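PDB 2CH9: cystatin-F from Homo sapiens, which inhibits the cysteine proteases papain and cathepsin L, more weakly than other cystatins do, and may take part in immune regulation. Local coordinates for residues S8-S13 / I63-K68; K40-T45 / F49-S54; T78-N83 / D89-Q94. All coordinates share one frame; numbering follows the deposited sequence.

Contact 1: S8-S13 / I63-K68; sequences SQDLNS and IVKGLK
The first hairpin loop of the cystatin inhibitory wedge meets the N-terminal segment through Lys65 and Asp10. Lys65 belongs to the loop sequence Gln62-Ile63-Val64-Lys65-Gly66, the secondary area of contact. Its NZ lies 3.1 Å from OD2 of Asp10. This is a salt bridge, and as a hydrogen bond it is weak. The two side chains approach from opposite directions and meet at their charged ends. The backbones stay well apart, with the CA atoms of Asp10 and Val64 11.0 Å from each other. The carboxylate of Asp10 is set on the carbonyl-carbon side of its residue, with CG trans to N (chi1 -162°). The lysine chain is bent at three successive torsions beyond CB, which bring the ammonium group round to the acid.

Ser13 lies beside the ion pair. Its OG is 4.1 Å from Lys65 NZ, too far for a bond, and is hydrogen-bonded to the carbonyl O of Val15 instead. The contact therefore rests on one ion pair and buries little surface.

The hairpin is shaped by its own backbone. Val64 N bonds to Gly66 O at 2.8 Å. Gly66 turns the chain with a positive phi of 136°. Trp110 NE1 bonds to Val64 O and ties this loop to the neighbouring strand.

The N-terminal segment is also bound by the second subunit. Asp10 and Ser13 pair in a parallel beta ladder with a strand of that chain, and Ser13 O accepts from ND1 of His126 there. Gln9 OE1 bonds to Leu123 N of the same subunit. The arrangement is that of the first hairpin loop of a cystatin wedge, here reached by an N-terminal segment engaged in the dimer.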
loop_
_atom_site.group_PDB
_atom_site.type_symbol
_atom_site.label_atom_id
_atom_site.label_comp_id
_atom_site.label_asym_id
_atom_site.label_seq_id
_atom_site.Cartn_x
_atom_site.Cartn_y
_atom_site.Cartn_z
ATOM N N SER A 8 -3.348 8.609 13.569
ATOM C CA SER A 8 -3.264 9.696 12.600
ATOM C C SER A 8 -4.011 9.275 11.345
ATOM O O SER A 8 -3.462 9.284 10.226
ATOM C CB SER A 8 -1.802 10.030 12.289
ATOM O OG SER A 8 -1.120 10.470 13.450
ATOM N N GLN A 9 -5.272 8.891 11.534
ATOM C CA GLN A 9 -6.024 8.271 10.445
ATOM C C GLN A 9 -7.219 9.129 10.034
ATOM O O GLN A 9 -7.616 10.057 10.758
ATOM C CB GLN A 9 -6.458 6.835 10.810
ATOM C CG GLN A 9 -5.351 5.916 11.388
ATOM C CD GLN A 9 -4.211 5.565 10.403
ATOM O OE1 GLN A 9 -4.341 5.695 9.172
ATOM N NE2 GLN A 9 -3.090 5.104 10.958
ATOM N N ASP A 10 -7.744 8.830 8.850
ATOM C CA ASP A 10 -8.946 9.449 8.323
ATOM C C ASP A 10 -10.134 8.518 8.598
ATOM O O ASP A 10 -10.535 7.745 7.736
ATOM C CB ASP A 10 -8.764 9.670 6.816
ATOM C CG ASP A 10 -9.741 10.696 6.236
ATOM O OD1 ASP A 10 -10.554 11.270 6.992
ATOM O OD2 ASP A 10 -9.687 10.927 5.006
ATOM N N LEU A 11 -10.678 8.589 9.810
ATOM C CA LEU A 11 -11.678 7.620 10.282
ATOM C C LEU A 11 -13.111 8.099 10.155
ATOM O O LEU A 11 -14.046 7.383 10.523
ATOM C CB LEU A 11 -11.410 7.236 11.748
ATOM C CG LEU A 11 -10.109 6.507 12.066
ATOM C CD1 LEU A 11 -10.170 5.969 13.472
ATOM C CD2 LEU A 11 -9.857 5.386 11.078
ATOM N N ASN A 12 -13.277 9.326 9.672
ATOM C CA ASN A 12 -14.590 9.904 9.445
ATOM C C ASN A 12 -14.562 10.621 8.107
ATOM O O ASN A 12 -15.006 11.769 7.976
ATOM C CB ASN A 12 -14.970 10.857 10.578
ATOM C CG ASN A 12 -16.438 11.254 10.542
ATOM O OD1 ASN A 12 -17.260 10.613 9.874
ATOM N ND2 ASN A 12 -16.776 12.321 11.261
ATOM N N SER A 13 -14.026 9.914 7.117
ATOM C CA SER A 13 -13.844 10.432 5.778
ATOM C C SER A 13 -15.170 10.755 5.086
ATOM O O SER A 13 -16.162 10.041 5.259
ATOM C CB SER A 13 -13.056 9.425 4.957
ATOM O OG SER A 13 -12.753 9.964 3.696
ATOM N N ILE A 63 -7.492 5.076 -5.774
ATOM C CA ILE A 63 -7.917 6.469 -5.534
ATOM C C ILE A 63 -7.769 6.843 -4.065
ATOM O O ILE A 63 -8.446 6.278 -3.205
ATOM C CB ILE A 63 -9.380 6.756 -5.960
ATOM C CG1 ILE A 63 -9.638 6.297 -7.400
ATOM C CG2 ILE A 63 -9.697 8.246 -5.780
ATOM C CD1 ILE A 63 -8.595 6.777 -8.400
ATOM N N VAL A 64 -6.883 7.796 -3.781
ATOM C CA VAL A 64 -6.756 8.327 -2.427
ATOM C C VAL A 64 -6.395 9.810 -2.507
ATOM O O VAL A 64 -5.226 10.183 -2.604
ATOM C CB VAL A 64 -5.847 7.424 -1.499
ATOM C CG1 VAL A 64 -4.657 6.839 -2.261
ATOM C CG2 VAL A 64 -5.439 8.120 -0.214
ATOM N N LYS A 65 -7.438 10.642 -2.530
ATOM C CA LYS A 65 -7.304 12.086 -2.741
ATOM C C LYS A 65 -6.260 12.365 -3.829
ATOM O O LYS A 65 -5.394 13.239 -3.676
ATOM C CB LYS A 65 -6.903 12.789 -1.436
ATOM C CG LYS A 65 -7.684 12.385 -0.180
ATOM C CD LYS A 65 -8.979 13.175 -0.030
ATOM C CE LYS A 65 -9.315 13.446 1.451
ATOM N NZ LYS A 65 -9.734 12.233 2.233
ATOM N N GLY A 66 -6.363 11.631 -4.933
ATOM C CA GLY A 66 -5.314 11.574 -5.944
ATOM C C GLY A 66 -5.155 10.123 -6.350
ATOM O O GLY A 66 -5.994 9.284 -6.020
ATOM N N LEU A 67 -4.067 9.825 -7.049
ATOM C CA LEU A 67 -3.809 8.484 -7.559
ATOM C C LEU A 67 -2.572 7.863 -6.929
ATOM O O LEU A 67 -1.470 8.407 -7.037
ATOM C CB LEU A 67 -3.648 8.517 -9.087
ATOM C CG LEU A 67 -4.892 8.904 -9.930
ATOM C CD1 LEU A 67 -4.658 8.700 -11.410
ATOM C CD2 LEU A 67 -6.137 8.141 -9.515
ATOM N N LYS A 68 -2.753 6.732 -6.263
ATOM C CA LYS A 68 -1.616 5.987 -5.716
ATOM C C LYS A 68 -1.350 4.774 -6.600
ATOM O O LYS A 68 -2.225 3.902 -6.770
ATOM C CB LYS A 68 -1.888 5.533 -4.279
ATOM C CG LYS A 68 -0.675 4.916 -3.583
ATOM C CD LYS A 68 -1.068 4.048 -2.429
ATOM C CE LYS A 68 -0.157 4.329 -1.255
ATOM N NZ LYS A 68 -0.138 3.250 -0.232
#

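Contact 2: K40-T45 / F49-S54; sequences KFNNCT and FLFKES. With NAG (2-acetamido-2-deoxy-beta-D-glucopyranose), chain B; FUL (beta-L-fucopyranose), chain C.
Asn42, near the end of helix 28-44, faces Phe51 on strand 49-63, and its amide closes a two-bond bridge to that residue's backbone. CG of Asn42 lies opposite its carbonyl carbon (chi1 -60°), which sends the amide to the strand. Phe51 N donates to Asn42 OD1 at 2.8 Å, with a nearly straight N-H...O angle of 165°. In return Asn42 ND2 donates to Phe51 O at 3.1 Å, and this acceptor lies in the amide plane. Both ends of the amide are thus engaged, and its rotation is fixed. A water adds a third link by donating to Asn42 OD1 and to Phe49 O.

Next to the amide the packing is apolar and tight. Phe41 turns its edge to the face of Phe51 in a tilted edge-to-face pair, ring centroids 5.1 Å apart and planes at 57°. The closest atoms are Phe41 CE2 and Phe51 CG, 3.9 Å apart. CD2 of Leu50 lies against the Asn42 amide, 4.0 Å from its ND2. Thr45 CG2 covers a face of the Phe41 ring, while its OG1 donates to Phe41 O.

Away from the strand, Lys40 and Asn43 are partly exposed. There N-acetylglucosamine is covalently bonded through C1 to Asn43 ND2, an N-glycosylation site. The end of Lys40 reaches O7 of this sugar, with an NZ hydrogen bond of 3.0 Å. Cys44 SG forms the interchain disulfide with Cys7 of the second subunit.

The chemistry implies a division of labour. The buried amide is satisfied by the strand backbone and fixes the helix end to the sheet, while another side of the helix carries the glycan.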
loop_
_atom_site.group_PDB
_atom_site.type_symbol
_atom_site.label_atom_id
_atom_site.label_comp_id
_atom_site.label_asym_id
_atom_site.label_seq_id
_atom_site.Cartn_x
_atom_site.Cartn_y
_atom_site.Cartn_z
ATOM N N LYS A 40 13.443 8.531 -8.002
ATOM C CA LYS A 40 13.639 8.337 -6.561
ATOM C C LYS A 40 14.850 7.435 -6.324
ATOM O O LYS A 40 15.660 7.719 -5.447
ATOM C CB LYS A 40 12.391 7.751 -5.898
ATOM C CG LYS A 40 12.520 7.452 -4.404
ATOM C CD LYS A 40 12.412 8.732 -3.598
ATOM C CE LYS A 40 12.191 8.448 -2.120
ATOM N NZ LYS A 40 11.571 9.655 -1.477
ATOM N N PHE A 41 14.983 6.377 -7.127
ATOM C CA PHE A 41 16.141 5.474 -7.055
ATOM C C PHE A 41 17.446 6.217 -7.321
ATOM O O PHE A 41 18.404 6.076 -6.558
ATOM C CB PHE A 41 16.011 4.296 -8.043
ATOM C CG PHE A 41 17.123 3.279 -7.923
ATOM C CD1 PHE A 41 17.016 2.213 -7.031
ATOM C CD2 PHE A 41 18.279 3.393 -8.688
ATOM C CE1 PHE A 41 18.035 1.269 -6.905
ATOM C CE2 PHE A 41 19.316 2.465 -8.565
ATOM C CZ PHE A 41 19.194 1.395 -7.674
ATOM N N ASN A 42 17.496 6.984 -8.413
ATOM C CA ASN A 42 18.725 7.761 -8.724
ATOM C C ASN A 42 19.057 8.762 -7.622
ATOM O O ASN A 42 20.221 8.940 -7.277
ATOM C CB ASN A 42 18.654 8.460 -10.095
ATOM C CG ASN A 42 18.472 7.479 -11.250
ATOM O OD1 ASN A 42 19.029 6.379 -11.244
ATOM N ND2 ASN A 42 17.679 7.874 -12.246
ATOM N N ASN A 43 18.034 9.388 -7.051
ATOM C CA ASN A 43 18.247 10.321 -5.966
ATOM C C ASN A 43 18.805 9.663 -4.700
ATOM O O ASN A 43 19.534 10.302 -3.933
ATOM C CB ASN A 43 16.967 11.080 -5.626
ATOM C CG ASN A 43 17.212 12.179 -4.597
ATOM O OD1 ASN A 43 17.762 13.239 -4.924
ATOM N ND2 ASN A 43 16.824 11.917 -3.338
ATOM N N CYS A 44 18.468 8.387 -4.497
ATOM C CA CYS A 44 18.716 7.711 -3.222
ATOM C C CYS A 44 19.882 6.741 -3.210
ATOM O O CYS A 44 20.115 6.060 -2.218
ATOM C CB CYS A 44 17.444 7.001 -2.755
ATOM S SG CYS A 44 16.105 8.156 -2.337
ATOM N N THR A 45 20.608 6.681 -4.318
ATOM C CA THR A 45 21.759 5.795 -4.448
ATOM C C THR A 45 22.954 6.592 -4.956
ATOM O O THR A 45 22.806 7.749 -5.339
ATOM C CB THR A 45 21.459 4.612 -5.397
ATOM O OG1 THR A 45 21.019 5.105 -6.668
ATOM C CG2 THR A 45 20.378 3.705 -4.814
ATOM N N PHE A 49 26.322 6.060 -12.817
ATOM C CA PHE A 49 25.367 6.220 -13.914
ATOM C C PHE A 49 23.922 6.341 -13.432
ATOM O O PHE A 49 23.567 5.848 -12.356
ATOM C CB PHE A 49 25.475 5.057 -14.902
ATOM C CG PHE A 49 26.797 4.981 -15.618
ATOM C CD1 PHE A 49 27.089 5.848 -16.667
ATOM C CD2 PHE A 49 27.746 4.032 -15.250
ATOM C CE1 PHE A 49 28.309 5.779 -17.335
ATOM C CE2 PHE A 49 28.978 3.959 -15.918
ATOM C CZ PHE A 49 29.256 4.834 -16.960
ATOM N N LEU A 50 23.091 6.995 -14.239
ATOM C CA LEU A 50 21.657 7.032 -13.984
ATOM C C LEU A 50 20.998 5.706 -14.401
ATOM O O LEU A 50 21.397 5.073 -15.385
ATOM C CB LEU A 50 20.984 8.189 -14.739
ATOM C CG LEU A 50 21.301 9.654 -14.451
ATOM C CD1 LEU A 50 20.612 10.519 -15.503
ATOM C CD2 LEU A 50 20.873 10.062 -13.046
ATOM N N PHE A 51 19.980 5.302 -13.653
ATOM C CA PHE A 51 19.161 4.157 -14.029
ATOM C C PHE A 51 17.886 4.653 -14.686
ATOM O O PHE A 51 17.510 5.805 -14.505
ATOM C CB PHE A 51 18.842 3.307 -12.804
ATOM C CG PHE A 51 19.964 2.395 -12.386
ATOM C CD1 PHE A 51 21.182 2.911 -11.949
ATOM C CD2 PHE A 51 19.794 1.011 -12.411
ATOM C CE1 PHE A 51 22.224 2.058 -11.552
ATOM C CE2 PHE A 51 20.825 0.150 -12.021
ATOM C CZ PHE A 51 22.042 0.675 -11.588
ATOM N N LYS A 52 17.218 3.775 -15.431
ATOM C CA LYS A 52 15.973 4.109 -16.112
ATOM C C LYS A 52 15.019 2.915 -16.035
ATOM O O LYS A 52 15.453 1.749 -16.067
ATOM C CB LYS A 52 16.274 4.472 -17.573
ATOM C CG LYS A 52 15.092 4.893 -18.439
ATOM C CD LYS A 52 15.566 5.207 -19.850
ATOM C CE LYS A 52 14.431 5.644 -20.745
ATOM N NZ LYS A 52 14.897 5.914 -22.143
ATOM N N GLU A 53 13.723 3.191 -15.915
ATOM C CA GLU A 53 12.743 2.108 -15.898
ATOM C C GLU A 53 12.870 1.321 -17.213
ATOM O O GLU A 53 12.951 1.914 -18.298
ATOM C CB GLU A 53 11.331 2.658 -15.664
ATOM C CG GLU A 53 10.673 3.395 -16.855
ATOM C CD GLU A 53 11.171 4.820 -17.082
ATOM O OE1 GLU A 53 12.050 5.329 -16.347
ATOM O OE2 GLU A 53 10.675 5.444 -18.035
ATOM N N SER A 54 12.939 -0.008 -17.113
ATOM C CA SER A 54 13.097 -0.835 -18.308
ATOM C C SER A 54 11.865 -1.672 -18.635
ATOM O O SER A 54 11.640 -1.997 -19.793
ATOM C CB SER A 54 14.358 -1.712 -18.232
ATOM O OG SER A 54 14.272 -2.689 -17.209
HETATM C C1 NAG B . 17.232 12.923 -2.374
HETATM C C2 NAG B . 16.115 13.066 -1.334
HETATM C C3 NAG B . 16.486 14.140 -0.309
HETATM C C4 NAG B . 17.856 13.861 0.304
HETATM C C5 NAG B . 18.926 13.441 -0.704
HETATM C C6 NAG B . 19.813 12.605 0.190
HETATM C C7 NAG B . 13.859 12.485 -2.160
HETATM C C8 NAG B . 12.513 13.062 -2.508
HETATM N N2 NAG B . 14.832 13.376 -1.953
HETATM O O3 NAG B . 15.547 14.125 0.740
HETATM O O4 NAG B . 18.308 14.938 1.117
HETATM O O5 NAG B . 18.437 12.568 -1.716
HETATM O O6 NAG B . 21.206 12.767 0.073
HETATM O O7 NAG B . 14.019 11.266 -2.077
HETATM C C1 FUL C . 21.548 11.398 -0.191
HETATM C C2 FUL C . 21.878 10.466 0.975
HETATM O O2 FUL C . 21.322 10.891 2.205
HETATM C C3 FUL C . 21.270 9.153 0.471
HETATM O O3 FUL C . 21.301 8.138 1.455
HETATM C C4 FUL C . 21.981 8.755 -0.839
HETATM O O4 FUL C . 23.293 8.326 -0.533
HETATM C C5 FUL C . 21.998 9.924 -1.855
HETATM C C6 FUL C . 22.837 9.676 -3.101
HETATM O O5 FUL C . 22.442 11.133 -1.251
HETATM O O HOH W 1 21.861 6.607 -10.492
#

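Contact 3: T78-N83 / D89-Q94; sequences TTCKKN and DDCDFQ. With ZN (zinc ion), chain H.
Cys80 and Cys91 are joined by a disulfide, SG to SG 2.1 Å, which closes a smaller loop, 80-91, within the connection between strands 67-78 and 102-112. The bridge is left-handed (chi3 -102°). Both sulfurs stand opposite their own carbonyl carbons, chi1 -75° at Cys80 and -64° at Cys91, and this brings them together between the two segments.

Beside the disulfide the backbones come close. Thr78 and Phe93 form a single beta bridge. Thr79 N donates to Asp92 O at 3.1 Å, and the bond runs almost in line with that carbonyl. The same oxygen also lies 3.2 Å from Thr78 CB. A further bond comes from a side chain: Gln94 folds back at chi2 and gives NE2 to Thr78 O at 3.0 Å, approaching from above the carbonyl plane. Its amide carbon also lies against Thr79 CG2, 3.8 Å away, while Phe93 CD1 touches Thr78 CG2.

The next shell positions these groups. Thr78 OG1 accepts a hydrogen bond from Cys80 N at 3.3 Å, two residues on, which makes an ST turn at the corner leading to the disulfide. The same hydroxyl is hydrogen-bonded to Leu50 O. The CA-CB bond of Asp92 leads away from residues 78-83, and its carboxylate binds a zinc ion with both oxygens, OD1 at 2.0 Å and OD2 alike. A water is a further ligand of the zinc ion.

The loop packs by the start of strand 49-63. Thr78 and Cys80 bond to Leu50 through their backbones, Lys52 NZ reaches Cys91 O, and Phe93 packs on Lys52 and Ser54. Asp89 OD1 forms a salt bridge with Arg35 NH1 of helix 28-44, and Lys82 NZ bonds to Asn42 O near that helix's end.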
loop_
_atom_site.group_PDB
_atom_site.type_symbol
_atom_site.label_atom_id
_atom_site.label_comp_id
_atom_site.label_asym_id
_atom_site.label_seq_id
_atom_site.Cartn_x
_atom_site.Cartn_y
_atom_site.Cartn_z
ATOM N N THR A 78 21.851 2.938 -17.275
ATOM C CA THR A 78 22.044 3.573 -18.580
ATOM C C THR A 78 23.497 4.021 -18.764
ATOM O O THR A 78 24.321 3.891 -17.855
ATOM C CB THR A 78 21.121 4.806 -18.776
ATOM O OG1 THR A 78 21.555 5.874 -17.926
ATOM C CG2 THR A 78 19.679 4.475 -18.467
ATOM N N THR A 79 23.797 4.565 -19.941
ATOM C CA THR A 79 25.139 5.054 -20.256
ATOM C C THR A 79 25.296 6.547 -19.927
ATOM O O THR A 79 26.309 7.162 -20.272
ATOM C CB THR A 79 25.486 4.840 -21.752
ATOM O OG1 THR A 79 24.547 5.554 -22.563
ATOM C CG2 THR A 79 25.453 3.363 -22.121
ATOM N N CYS A 80 24.287 7.124 -19.274
ATOM C CA CYS A 80 24.313 8.528 -18.894
ATOM C C CYS A 80 24.825 8.676 -17.491
ATOM O O CYS A 80 24.285 8.086 -16.565
ATOM C CB CYS A 80 22.919 9.125 -18.918
ATOM S SG CYS A 80 22.201 9.485 -20.512
ATOM N N LYS A 81 25.852 9.503 -17.335
ATOM C CA LYS A 81 26.419 9.774 -16.020
ATOM C C LYS A 81 25.478 10.614 -15.154
ATOM O O LYS A 81 24.740 11.479 -15.652
ATOM C CB LYS A 81 27.801 10.422 -16.149
ATOM C CG LYS A 81 28.898 9.421 -16.483
ATOM C CD LYS A 81 30.270 10.008 -16.230
ATOM C CE LYS A 81 31.359 9.007 -16.564
ATOM N NZ LYS A 81 32.689 9.417 -16.005
ATOM N N LYS A 82 25.484 10.310 -13.859
ATOM C CA LYS A 82 24.758 11.076 -12.859
ATOM C C LYS A 82 25.401 12.470 -12.717
ATOM O O LYS A 82 26.561 12.652 -13.083
ATOM C CB LYS A 82 24.805 10.319 -11.531
ATOM C CG LYS A 82 23.683 10.681 -10.595
ATOM C CD LYS A 82 23.627 9.802 -9.356
ATOM C CE LYS A 82 22.874 10.551 -8.262
ATOM N NZ LYS A 82 22.851 9.824 -6.966
ATOM N N ASN A 83 24.645 13.447 -12.212
ATOM C CA ASN A 83 25.182 14.794 -11.917
ATOM C C ASN A 83 25.713 15.581 -13.134
ATOM O O ASN A 83 26.593 16.451 -13.002
ATOM C CB ASN A 83 26.241 14.737 -10.795
ATOM C CG ASN A 83 25.670 14.263 -9.452
ATOM O OD1 ASN A 83 26.314 13.510 -8.718
ATOM N ND2 ASN A 83 24.461 14.706 -9.128
ATOM N N ASP A 89 14.716 10.408 -20.764
ATOM C CA ASP A 89 14.100 10.099 -22.057
ATOM C C ASP A 89 15.131 9.898 -23.164
ATOM O O ASP A 89 14.887 9.143 -24.104
ATOM C CB ASP A 89 13.113 11.189 -22.473
ATOM C CG ASP A 89 11.831 11.170 -21.651
ATOM O OD1 ASP A 89 11.483 10.118 -21.067
ATOM O OD2 ASP A 89 11.154 12.217 -21.608
ATOM N N ASP A 90 16.280 10.566 -23.047
ATOM C CA ASP A 90 17.339 10.460 -24.054
ATOM C C ASP A 90 18.498 9.533 -23.661
ATOM O O ASP A 90 19.493 9.451 -24.374
ATOM C CB ASP A 90 17.859 11.844 -24.430
ATOM C CG ASP A 90 16.825 12.681 -25.156
ATOM O OD1 ASP A 90 16.024 12.135 -25.949
ATOM O OD2 ASP A 90 16.819 13.905 -24.934
ATOM N N CYS A 91 18.357 8.821 -22.546
ATOM C CA CYS A 91 19.377 7.853 -22.123
ATOM C C CYS A 91 19.034 6.442 -22.575
ATOM O O CYS A 91 17.903 5.998 -22.425
ATOM C CB CYS A 91 19.569 7.894 -20.602
ATOM S SG CYS A 91 20.208 9.501 -20.025
ATOM N N ASP A 92 20.018 5.753 -23.147
ATOM C CA ASP A 92 19.861 4.347 -23.545
ATOM C C ASP A 92 20.563 3.434 -22.524
ATOM O O ASP A 92 21.444 3.876 -21.787
ATOM C CB ASP A 92 20.408 4.118 -24.967
ATOM C CG ASP A 92 19.595 4.853 -26.061
ATOM O OD1 ASP A 92 18.342 4.825 -26.065
ATOM O OD2 ASP A 92 20.223 5.447 -26.962
ATOM N N PHE A 93 20.175 2.162 -22.480
ATOM C CA PHE A 93 20.755 1.237 -21.503
ATOM C C PHE A 93 22.180 0.791 -21.851
ATOM O O PHE A 93 22.564 0.753 -23.023
ATOM C CB PHE A 93 19.839 0.030 -21.268
ATOM C CG PHE A 93 18.514 0.390 -20.662
ATOM C CD1 PHE A 93 18.414 0.715 -19.316
ATOM C CD2 PHE A 93 17.362 0.409 -21.441
ATOM C CE1 PHE A 93 17.185 1.053 -18.754
ATOM C CE2 PHE A 93 16.131 0.751 -20.889
ATOM C CZ PHE A 93 16.043 1.076 -19.550
ATOM N N GLN A 94 22.953 0.463 -20.816
ATOM C CA GLN A 94 24.315 -0.046 -20.966
ATOM C C GLN A 94 24.376 -1.231 -21.917
ATOM O O GLN A 94 23.548 -2.143 -21.840
ATOM C CB GLN A 94 24.882 -0.459 -19.608
ATOM C CG GLN A 94 25.296 0.694 -18.713
ATOM C CD GLN A 94 26.610 1.345 -19.132
ATOM O OE1 GLN A 94 27.397 0.768 -19.887
ATOM N NE2 GLN A 94 26.855 2.551 -18.629
HETATM ZN ZN ZN H . 18.450 5.723 -27.866
HETATM O O HOH W 2 16.698 6.465 -26.750
#

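Overall arrangement
From the N terminus, residues 8-13 open contact 1, which closes only at 63-68 on the first hairpin. The loop between them contains helix 28-44 and strand 49-63, so the whole of contact 2 falls within it. Contact 2 is a short closure that ties the helix end to the start of that strand. Contact 3 follows in series and pinches the loop after strand 67-78. Contacts 2 and 3 touch, with their centres about 10 Å apart. Contact 1 lies on the opposite side of the chain's centre, about 29 Å from contact 2 between centres. Contacts 1 and 2 both touch the second subunit.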